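Local coordinates for protein CaaX farnesyltransferase alpha subunit Ram2 (Aspergillus fumigatus, PDB 4L9P) that forms the alpha subunit of a protein farnesyltransferase, which probably attaches an isoprenoid to proteins ending in a CaaX motif, at residues Arg75-Ile80 / Ile92-Ile97; Asn84-Thr89 / Asn122-His127; Glu110-Val115 / His127-Leu132. The protein carries 1 engineered substitution. All coordinates share one frame; numbering follows the deposited sequence. Where two conformers were deposited one is given.

Interaction 1 of 3, residues Arg75-Ile80 / Ile92-Ile97; sequences RLTGDI and IYRAKI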
# COMPACT_ATOMS: atom_id res chain seq x y z
N ARG A 75 -7.20 -33.09 5.55
CA ARG A 75 -5.81 -33.52 5.34
C ARG A 75 -5.28 -33.04 3.98
O ARG A 75 -4.15 -32.53 3.89
CB ARG A 75 -5.73 -35.05 5.37
CG ARG A 75 -5.91 -35.65 6.75
CD ARG A 75 -5.46 -37.16 6.79
NE ARG A 75 -5.96 -37.97 5.66
CZ ARG A 75 -7.13 -38.61 5.62
NH1 ARG A 75 -7.95 -38.60 6.68
NH2 ARG A 75 -7.46 -39.30 4.53
N LEU A 76 -6.14 -33.02 2.98
CA LEU A 76 -5.74 -32.54 1.65
C LEU A 76 -5.37 -31.04 1.73
O LEU A 76 -4.38 -30.58 1.14
CB LEU A 76 -6.92 -32.71 0.68
CG LEU A 76 -6.71 -32.11 -0.72
CD1 LEU A 76 -5.45 -32.64 -1.43
CD2 LEU A 76 -7.94 -32.31 -1.59
N THR A 77 -6.19 -30.27 2.42
CA THR A 77 -5.84 -28.83 2.55
C THR A 77 -4.50 -28.64 3.27
O THR A 77 -3.74 -27.75 2.88
CB THR A 77 -6.92 -28.02 3.28
OG1 THR A 77 -7.04 -28.37 4.69
CG2 THR A 77 -8.27 -28.04 2.55
N GLY A 78 -4.18 -29.45 4.26
CA GLY A 78 -2.91 -29.32 4.95
C GLY A 78 -1.75 -29.68 4.01
O GLY A 78 -0.67 -29.04 4.06
N ASP A 79 -1.98 -30.69 3.15
CA ASP A 79 -0.94 -31.11 2.21
C ASP A 79 -0.66 -29.96 1.19
O ASP A 79 0.50 -29.60 0.91
CB ASP A 79 -1.42 -32.38 1.47
CG ASP A 79 -0.33 -33.01 0.65
OD1 ASP A 79 0.87 -32.76 0.90
OD2 ASP A 79 -0.68 -33.78 -0.24
N ILE A 80 -1.73 -29.37 0.67
CA ILE A 80 -1.54 -28.30 -0.30
C ILE A 80 -0.88 -27.10 0.36
O ILE A 80 -0.01 -26.48 -0.22
CB ILE A 80 -2.88 -27.88 -0.94
CG1 ILE A 80 -3.32 -29.05 -1.88
CG2 ILE A 80 -2.68 -26.57 -1.78
CD1 ILE A 80 -4.69 -28.93 -2.43
N ILE A 92 -9.30 -20.78 2.93
CA ILE A 92 -10.70 -20.50 3.19
C ILE A 92 -11.52 -21.80 3.23
O ILE A 92 -12.39 -21.97 4.12
CB ILE A 92 -11.26 -19.56 2.11
CG1 ILE A 92 -10.53 -18.20 2.27
CG2 ILE A 92 -12.79 -19.41 2.19
CD1 ILE A 92 -10.57 -17.43 1.10
N TYR A 93 -11.23 -22.74 2.33
CA TYR A 93 -11.93 -24.02 2.34
C TYR A 93 -11.57 -24.80 3.64
O TYR A 93 -12.45 -25.39 4.27
CB TYR A 93 -11.53 -24.78 1.09
CG TYR A 93 -12.15 -26.13 0.96
CD1 TYR A 93 -13.48 -26.30 1.05
CD2 TYR A 93 -11.33 -27.25 0.73
CE1 TYR A 93 -14.06 -27.64 0.91
CE2 TYR A 93 -11.83 -28.52 0.59
CZ TYR A 93 -13.20 -28.72 0.68
OH TYR A 93 -13.65 -30.03 0.54
N ARG A 94 -10.31 -24.78 4.06
CA ARG A 94 -9.92 -25.41 5.32
C ARG A 94 -10.76 -24.89 6.48
O ARG A 94 -11.24 -25.68 7.28
CB ARG A 94 -8.40 -25.21 5.58
CG ARG A 94 -7.95 -25.83 6.88
CD ARG A 94 -6.41 -25.70 7.06
NE ARG A 94 -6.00 -26.38 8.28
CZ ARG A 94 -5.58 -27.64 8.32
NH1 ARG A 94 -5.56 -28.35 7.20
NH2 ARG A 94 -5.21 -28.17 9.49
N ALA A 95 -10.91 -23.55 6.59
CA ALA A 95 -11.67 -23.06 7.70
C ALA A 95 -13.13 -23.53 7.65
O ALA A 95 -13.71 -23.84 8.70
CB ALA A 95 -11.63 -21.51 7.74
N LYS A 96 -13.71 -23.57 6.46
CA LYS A 96 -15.09 -24.12 6.34
C LYS A 96 -15.15 -25.53 6.90
O LYS A 96 -16.08 -25.83 7.67
CB LYS A 96 -15.51 -24.16 4.88
CG LYS A 96 -15.80 -22.81 4.28
CD LYS A 96 -16.27 -23.06 2.82
CE LYS A 96 -16.69 -21.78 2.13
NZ LYS A 96 -17.23 -22.17 0.78
N ILE A 97 -14.18 -26.37 6.55
CA ILE A 97 -14.21 -27.77 7.01
C ILE A 97 -14.06 -27.83 8.54
O ILE A 97 -14.79 -28.54 9.21
CB ILE A 97 -13.06 -28.59 6.40
CG1 ILE A 97 -13.19 -28.63 4.87
CG2 ILE A 97 -13.07 -30.01 7.00
CD1 ILE A 97 -11.93 -29.11 4.15

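Interaction 2 of 3, residues Asn84-Thr89 / Asn122-His127; sequences NPAHYT and NYQIWH. With EDO (1,2-ethanediol), chain F.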
# COMPACT_ATOMS: atom_id res chain seq x y z
N ASN A 84 2.29 -24.96 -0.84
CA ASN A 84 2.05 -23.57 -1.25
C ASN A 84 1.17 -22.87 -0.22
O ASN A 84 -0.05 -22.89 -0.33
CB ASN A 84 1.40 -23.51 -2.61
CG ASN A 84 1.11 -22.10 -3.05
OD1 ASN A 84 1.56 -21.12 -2.41
ND2 ASN A 84 0.34 -21.96 -4.14
N PRO A 85 1.79 -22.27 0.79
CA PRO A 85 0.99 -21.64 1.84
C PRO A 85 0.38 -20.32 1.35
O PRO A 85 -0.41 -19.74 2.08
CB PRO A 85 2.02 -21.35 2.96
CG PRO A 85 3.29 -21.21 2.25
CD PRO A 85 3.24 -22.24 1.10
N ALA A 86 0.70 -19.88 0.15
CA ALA A 86 0.06 -18.67 -0.40
C ALA A 86 -1.14 -19.00 -1.32
O ALA A 86 -1.57 -18.18 -2.13
CB ALA A 86 1.10 -17.82 -1.15
N HIS A 87 -1.71 -20.20 -1.17
CA HIS A 87 -2.90 -20.57 -1.95
C HIS A 87 -4.10 -20.10 -1.15
O HIS A 87 -4.55 -20.79 -0.24
CB HIS A 87 -2.86 -22.09 -2.11
CG HIS A 87 -3.85 -22.65 -3.08
ND1 HIS A 87 -5.22 -22.57 -2.91
CD2 HIS A 87 -3.65 -23.43 -4.19
CE1 HIS A 87 -5.82 -23.20 -3.90
NE2 HIS A 87 -4.88 -23.71 -4.71
N TYR A 88 -4.63 -18.91 -1.45
CA TYR A 88 -5.65 -18.32 -0.55
C TYR A 88 -6.92 -19.19 -0.53
O TYR A 88 -7.61 -19.25 0.50
CB TYR A 88 -5.98 -16.84 -0.95
CG TYR A 88 -6.48 -16.68 -2.36
CD1 TYR A 88 -7.84 -16.80 -2.65
CD2 TYR A 88 -5.58 -16.50 -3.42
CE1 TYR A 88 -8.33 -16.68 -3.91
CE2 TYR A 88 -6.05 -16.40 -4.72
CZ TYR A 88 -7.45 -16.51 -4.96
OH TYR A 88 -7.89 -16.48 -6.27
N THR A 89 -7.27 -19.78 -1.68
CA THR A 89 -8.52 -20.57 -1.72
C THR A 89 -8.47 -21.76 -0.71
O THR A 89 -9.43 -22.01 0.00
CB THR A 89 -8.73 -21.15 -3.10
OG1 THR A 89 -8.82 -20.06 -4.05
CG2 THR A 89 -10.03 -21.98 -3.20
N ASN A 122 2.72 -13.26 5.02
CA ASN A 122 1.67 -14.08 4.44
C ASN A 122 0.34 -13.61 4.99
O ASN A 122 0.11 -13.59 6.19
CB ASN A 122 2.04 -15.54 4.73
CG ASN A 122 1.03 -16.54 4.18
OD1 ASN A 122 -0.16 -16.45 4.52
ND2 ASN A 122 1.55 -17.65 3.52
N TYR A 123 -0.53 -13.17 4.10
CA TYR A 123 -1.87 -12.74 4.53
C TYR A 123 -2.75 -13.86 5.08
O TYR A 123 -3.52 -13.63 6.04
CB TYR A 123 -2.60 -12.12 3.35
CG TYR A 123 -2.26 -10.67 3.07
CD1 TYR A 123 -1.24 -10.35 2.19
CD2 TYR A 123 -2.95 -9.62 3.73
CE1 TYR A 123 -0.97 -9.01 1.85
CE2 TYR A 123 -2.61 -8.29 3.39
CZ TYR A 123 -1.61 -8.03 2.48
OH TYR A 123 -1.29 -6.71 2.13
N GLN A 124 -2.60 -15.07 4.53
CA GLN A 124 -3.57 -16.12 4.77
C GLN A 124 -3.37 -16.65 6.17
O GLN A 124 -4.35 -16.85 6.88
CB GLN A 124 -3.31 -17.26 3.78
CG GLN A 124 -3.82 -16.96 2.34
CD GLN A 124 -3.00 -15.91 1.66
OE1 GLN A 124 -1.77 -16.02 1.59
NE2 GLN A 124 -3.68 -14.88 1.16
N ILE A 125 -2.11 -16.86 6.59
CA ILE A 125 -1.92 -17.53 7.88
C ILE A 125 -2.49 -16.67 9.03
O ILE A 125 -3.06 -17.16 10.01
CB ILE A 125 -0.38 -17.71 8.09
CG1 ILE A 125 0.09 -18.88 7.24
CG2 ILE A 125 0.04 -17.86 9.57
CD1 ILE A 125 1.67 -18.86 7.10
N TRP A 126 -2.35 -15.36 8.90
CA TRP A 126 -2.78 -14.44 9.94
C TRP A 126 -4.25 -14.09 9.84
O TRP A 126 -4.90 -13.89 10.87
CB TRP A 126 -1.84 -13.21 10.02
CG TRP A 126 -0.50 -13.73 10.49
CD1 TRP A 126 0.59 -14.13 9.73
CD2 TRP A 126 -0.18 -14.04 11.84
NE1 TRP A 126 1.53 -14.73 10.53
CE2 TRP A 126 1.08 -14.68 11.84
CE3 TRP A 126 -0.85 -13.87 13.05
CZ2 TRP A 126 1.69 -15.13 13.03
CZ3 TRP A 126 -0.27 -14.31 14.21
CH2 TRP A 126 1.01 -14.93 14.20
N HIS A 127 -4.80 -14.07 8.63
CA HIS A 127 -6.25 -14.01 8.47
C HIS A 127 -6.90 -15.28 9.05
O HIS A 127 -7.88 -15.20 9.81
CB HIS A 127 -6.69 -13.78 7.03
CG HIS A 127 -8.18 -13.73 6.93
ND1 HIS A 127 -8.91 -12.73 7.53
CD2 HIS A 127 -9.07 -14.58 6.37
CE1 HIS A 127 -10.20 -12.97 7.34
NE2 HIS A 127 -10.33 -14.08 6.63
C1 EDO F . -7.60 -25.61 -6.63
O1 EDO F . -7.86 -24.41 -5.86
C2 EDO F . -6.63 -25.23 -7.75
O2 EDO F . -5.32 -25.02 -7.22

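Interaction 3 of 3, residues Glu110-Val115 / His127-Leu132; sequences EWLNKV and HHRQVL. With EDO (1,2-ethanediol), chain I.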
# COMPACT_ATOMS: atom_id res chain seq x y z
N GLU A 110 -2.41 -24.97 17.38
CA GLU A 110 -1.06 -25.48 17.55
C GLU A 110 -0.45 -25.88 16.18
O GLU A 110 0.76 -25.66 15.94
CB GLU A 110 -1.07 -26.64 18.57
CG GLU A 110 -1.51 -26.14 19.96
CD GLU A 110 -0.57 -25.09 20.59
OE1 GLU A 110 0.64 -25.43 20.75
OE2 GLU A 110 -1.00 -23.94 20.89
N TRP A 111 -1.26 -26.41 15.27
CA TRP A 111 -0.76 -26.68 13.89
C TRP A 111 -0.42 -25.34 13.17
O TRP A 111 0.66 -25.21 12.55
CB TRP A 111 -1.82 -27.45 13.12
CG TRP A 111 -1.51 -27.59 11.67
CD1 TRP A 111 -0.72 -28.55 11.09
CD2 TRP A 111 -2.00 -26.77 10.60
NE1 TRP A 111 -0.67 -28.36 9.71
CE2 TRP A 111 -1.46 -27.29 9.39
CE3 TRP A 111 -2.85 -25.66 10.55
CZ2 TRP A 111 -1.74 -26.71 8.15
CZ3 TRP A 111 -3.12 -25.09 9.31
CH2 TRP A 111 -2.55 -25.61 8.13
N LEU A 112 -1.32 -24.36 13.27
CA LEU A 112 -1.11 -23.08 12.59
C LEU A 112 0.16 -22.40 13.09
O LEU A 112 0.89 -21.80 12.30
CB LEU A 112 -2.34 -22.20 12.86
CG LEU A 112 -2.30 -20.87 12.08
CD1 LEU A 112 -2.28 -21.06 10.55
CD2 LEU A 112 -3.50 -20.02 12.53
N ASN A 113 0.45 -22.52 14.38
CA ASN A 113 1.67 -21.90 14.91
C ASN A 113 2.91 -22.44 14.18
O ASN A 113 3.86 -21.69 13.90
CB ASN A 113 1.86 -22.23 16.38
CG ASN A 113 0.90 -21.53 17.29
OD1 ASN A 113 0.18 -20.60 16.88
ND2 ASN A 113 0.84 -21.98 18.54
N LYS A 114 2.94 -23.73 13.89
CA LYS A 114 4.07 -24.31 13.16
C LYS A 114 4.19 -23.78 11.74
O LYS A 114 5.29 -23.53 11.24
CB LYS A 114 3.92 -25.87 13.12
CG LYS A 114 4.02 -26.48 14.53
CD LYS A 114 3.54 -27.95 14.52
CE LYS A 114 3.06 -28.43 15.92
NZ LYS A 114 2.60 -29.87 16.07
N VAL A 115 3.05 -23.62 11.07
CA VAL A 115 3.05 -23.04 9.73
C VAL A 115 3.54 -21.58 9.76
O VAL A 115 4.35 -21.16 8.93
CB VAL A 115 1.62 -23.12 9.08
CG1 VAL A 115 1.71 -22.63 7.60
CG2 VAL A 115 1.06 -24.57 9.08
N HIS A 127 -4.80 -14.07 8.63
CA HIS A 127 -6.25 -14.01 8.47
C HIS A 127 -6.90 -15.28 9.05
O HIS A 127 -7.88 -15.20 9.81
CB HIS A 127 -6.69 -13.78 7.03
CG HIS A 127 -8.18 -13.73 6.93
ND1 HIS A 127 -8.91 -12.73 7.53
CD2 HIS A 127 -9.07 -14.58 6.37
CE1 HIS A 127 -10.20 -12.97 7.34
NE2 HIS A 127 -10.33 -14.08 6.63
N HIS A 128 -6.33 -16.47 8.77
CA HIS A 128 -6.90 -17.73 9.25
C HIS A 128 -6.90 -17.71 10.77
O HIS A 128 -7.86 -18.15 11.41
CB HIS A 128 -6.05 -18.88 8.73
CG HIS A 128 -6.62 -20.23 9.01
ND1 HIS A 128 -7.76 -20.69 8.37
CD2 HIS A 128 -6.15 -21.24 9.78
CE1 HIS A 128 -7.99 -21.94 8.78
NE2 HIS A 128 -7.03 -22.31 9.63
N ARG A 129 -5.84 -17.19 11.39
CA ARG A 129 -5.78 -17.13 12.86
C ARG A 129 -6.95 -16.30 13.40
O ARG A 129 -7.59 -16.68 14.40
CB ARG A 129 -4.44 -16.54 13.32
CG ARG A 129 -4.20 -16.82 14.82
CD ARG A 129 -2.86 -16.22 15.26
NE ARG A 129 -2.43 -16.84 16.53
CZ ARG A 129 -1.72 -17.96 16.62
NH1 ARG A 129 -1.27 -18.58 15.51
NH2 ARG A 129 -1.49 -18.49 17.84
N GLN A 130 -7.23 -15.17 12.76
CA GLN A 130 -8.32 -14.31 13.20
C GLN A 130 -9.70 -15.00 13.00
O GLN A 130 -10.58 -14.94 13.89
CB GLN A 130 -8.29 -13.03 12.36
CG GLN A 130 -9.43 -12.05 12.68
CD GLN A 130 -9.30 -10.73 11.89
OE1 GLN A 130 -8.17 -10.25 11.58
NE2 GLN A 130 -10.43 -10.17 11.50
N VAL A 131 -9.85 -15.73 11.91
CA VAL A 131 -11.09 -16.50 11.65
C VAL A 131 -11.31 -17.50 12.80
O VAL A 131 -12.42 -17.59 13.31
CB VAL A 131 -11.00 -17.21 10.26
CG1 VAL A 131 -12.15 -18.21 10.06
CG2 VAL A 131 -11.02 -16.13 9.17
N LEU A 132 -10.27 -18.22 13.19
CA LEU A 132 -10.42 -19.21 14.24
C LEU A 132 -10.63 -18.58 15.59
O LEU A 132 -11.57 -18.94 16.33
CB LEU A 132 -9.17 -20.06 14.33
CG LEU A 132 -8.75 -20.86 13.09
CD1 LEU A 132 -7.33 -21.47 13.36
CD2 LEU A 132 -9.76 -21.90 12.76
C1 EDO I . -14.00 -13.52 11.03
O1 EDO I . -14.20 -12.90 9.76
C2 EDO I . -12.79 -12.85 11.66
O2 EDO I . -12.91 -11.43 11.62

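Interaction 1 of 3, residues Arg75-Ile80 / Ile92-Ile97
Thr77 is the hub here: its hydroxyl meets Arg94 and its methyl meets Tyr93 and Ile97. With chi1 at 68°, OG1 stands in the crowded position between the backbone N and the carbonyl carbon, which sends CG2 out beside the backbone N, toward the ring of Tyr93. OG1 accepts from Arg94 NH1 at 2.9 Å, a bent bond with the oxygen at the guanidinium edge, tilted 20° from its plane. Arg94 comes from the other helix fully extended from CG to NE, so its aliphatic part runs past the hydroxyl, with Arg94 CG 3.5 Å from Thr77 OG1. The same OG1 is hydrogen-bonded to Leu74 O, and Arg94 NH2 forms a salt bridge with Glu108. On the methyl side, Thr77 CG2 approaches Tyr93 CD2 obliquely at 3.6 Å, and Ile97 CD1 lies over one face of that ring, toward its rim, while Tyr93 OH is hydrogen-bonded to Glu68 O.

The two segments run antiparallel, 152° apart, as the paired helices 71-83 and 88-100 of one prenyltransferase alpha repeat. Tyr93 reaches on to helix 51-65, and the Arg94 guanidinium makes a cation-pi contact with Trp111 of helix 105-118.

Interaction 2 of 3, residues Asn84-Thr89 / Asn122-His127
Gln124 packs against Tyr88 at the close end of this contact, where Gln124 CG comes within 3.7 Å of Tyr88 CA. The glutamine chain starts beside its own backbone N and then bends at chi2 (70°), which places CD beside Tyr88. Its amide lies with Gln124 NE2 3.7 Å from Tyr88 CB and, at the margin of the packing, Gln124 OE1 3.8 Å from Ala86 CA. The NE2 group also donates to the backbone of the bound peptide, and the tyrosine hydroxyl is held by Met197 of the beta subunit Ram1. Gln124 and Asn122 were each modelled in two conformers, and their contacts belong to one of them.

The looser part is at Pro85, which is partly exposed. Asn122 ND2 gives only a weak hydrogen bond to Pro85 O, 3.2 Å long though fairly straight, and that oxygen also takes the indole N-H of Trp91. Asn122 OD1 accepts from Ile125 N at 2.9 Å and more weakly from Gln124 N, while ND2 turns to the proline. His87, buried, shares a nearly straight 2.9 Å bond from NE2 to O2 of a 1,2-ethanediol, probably from the crystallisation liquor and also hydrogen-bonded to Gly195 of the beta subunit.

Asn84-His87 is a type I turn, with an Asx turn made by Asn84 OD1 and Ala86 N. His87 is the N-cap residue of helix 88-100, its ND1 hydrogen-bonded to Val90 N, and Asn122 caps helix 123-133; the two helix starts sit in adjacent family repeats beside the peptide.

Interaction 3 of 3, residues Glu110-Val115 / His127-Leu132
Arg129 grips Asn113 end-on, with NH1 and NH2 both donating to the one oxygen. Asn113 OD1 lies 2.8 Å from Arg129 NH1 and 2.9 Å from Arg129 NH2, and it sits only 5° out of the guanidinium plane. NH1 approaches nearly along the C=O axis, whereas NH2 comes in the carbonyl plane on a lone pair. Amide and guanidinium are 16° apart, and the amide meets the guanidinium edge, nearly in its plane. Arg129 spans the gap because its chain is extended from CG to NE, while the Asn113 chi1 of -72° sets CG beside its own backbone N. The third guanidinium nitrogen, NE, is tied to Glu146 in a salt bridge.

Beside this bridge Leu112 points toward the partner helix. Its CD2 packs 3.7 Å from Arg129 CB, crossing the base of the arginine chain obliquely, and also meets Leu132 CD1 at 4.2 Å. The other branch, CD1, approaches His128 CD2 at 3.9 Å, obliquely to the ring. Leu132 CG lies over one face of the imidazole, toward its rim, and His128 NE2 is hydrogen-bonded to Glu108. Trp91 meets the same ring from helix 88-100.

Two N-H groups converge on a single carbonyl oxygen, which probably restrains the amide's rotation. The guanidinium, further paired with Glu146 of helix 146-156, probably keeps its positive charge; a polar bridge thus flanks the leucine packing and ties this antiparallel helix pair to the next helix.

In the fold
Interactions 1 and 3 follow one another along the chain, and interaction 2 crosses both. Interaction 1 and interaction 3 each close one antiparallel pair, in successive repeats, with centres about 12 Å apart; they meet where Ala95 CB packs 3.8 Å from His128 CE1 and Gly78 CA lies 4.3 Å from Trp111 CZ2. Interaction 2 joins the two repeats through the starts of helices 88-100 and 123-133, its centre about 11 Å from interaction 1 and 10 Å from interaction 3. Ile125 CD1 touches Val115 CG1 at 3.8 Å, linking it to the latter. Interaction 2 borders the site: Tyr123 and Gln124 touch the bound peptide, Tyr123 touches the bound FII, and the Asn122 side chain is about 9 Å from FII.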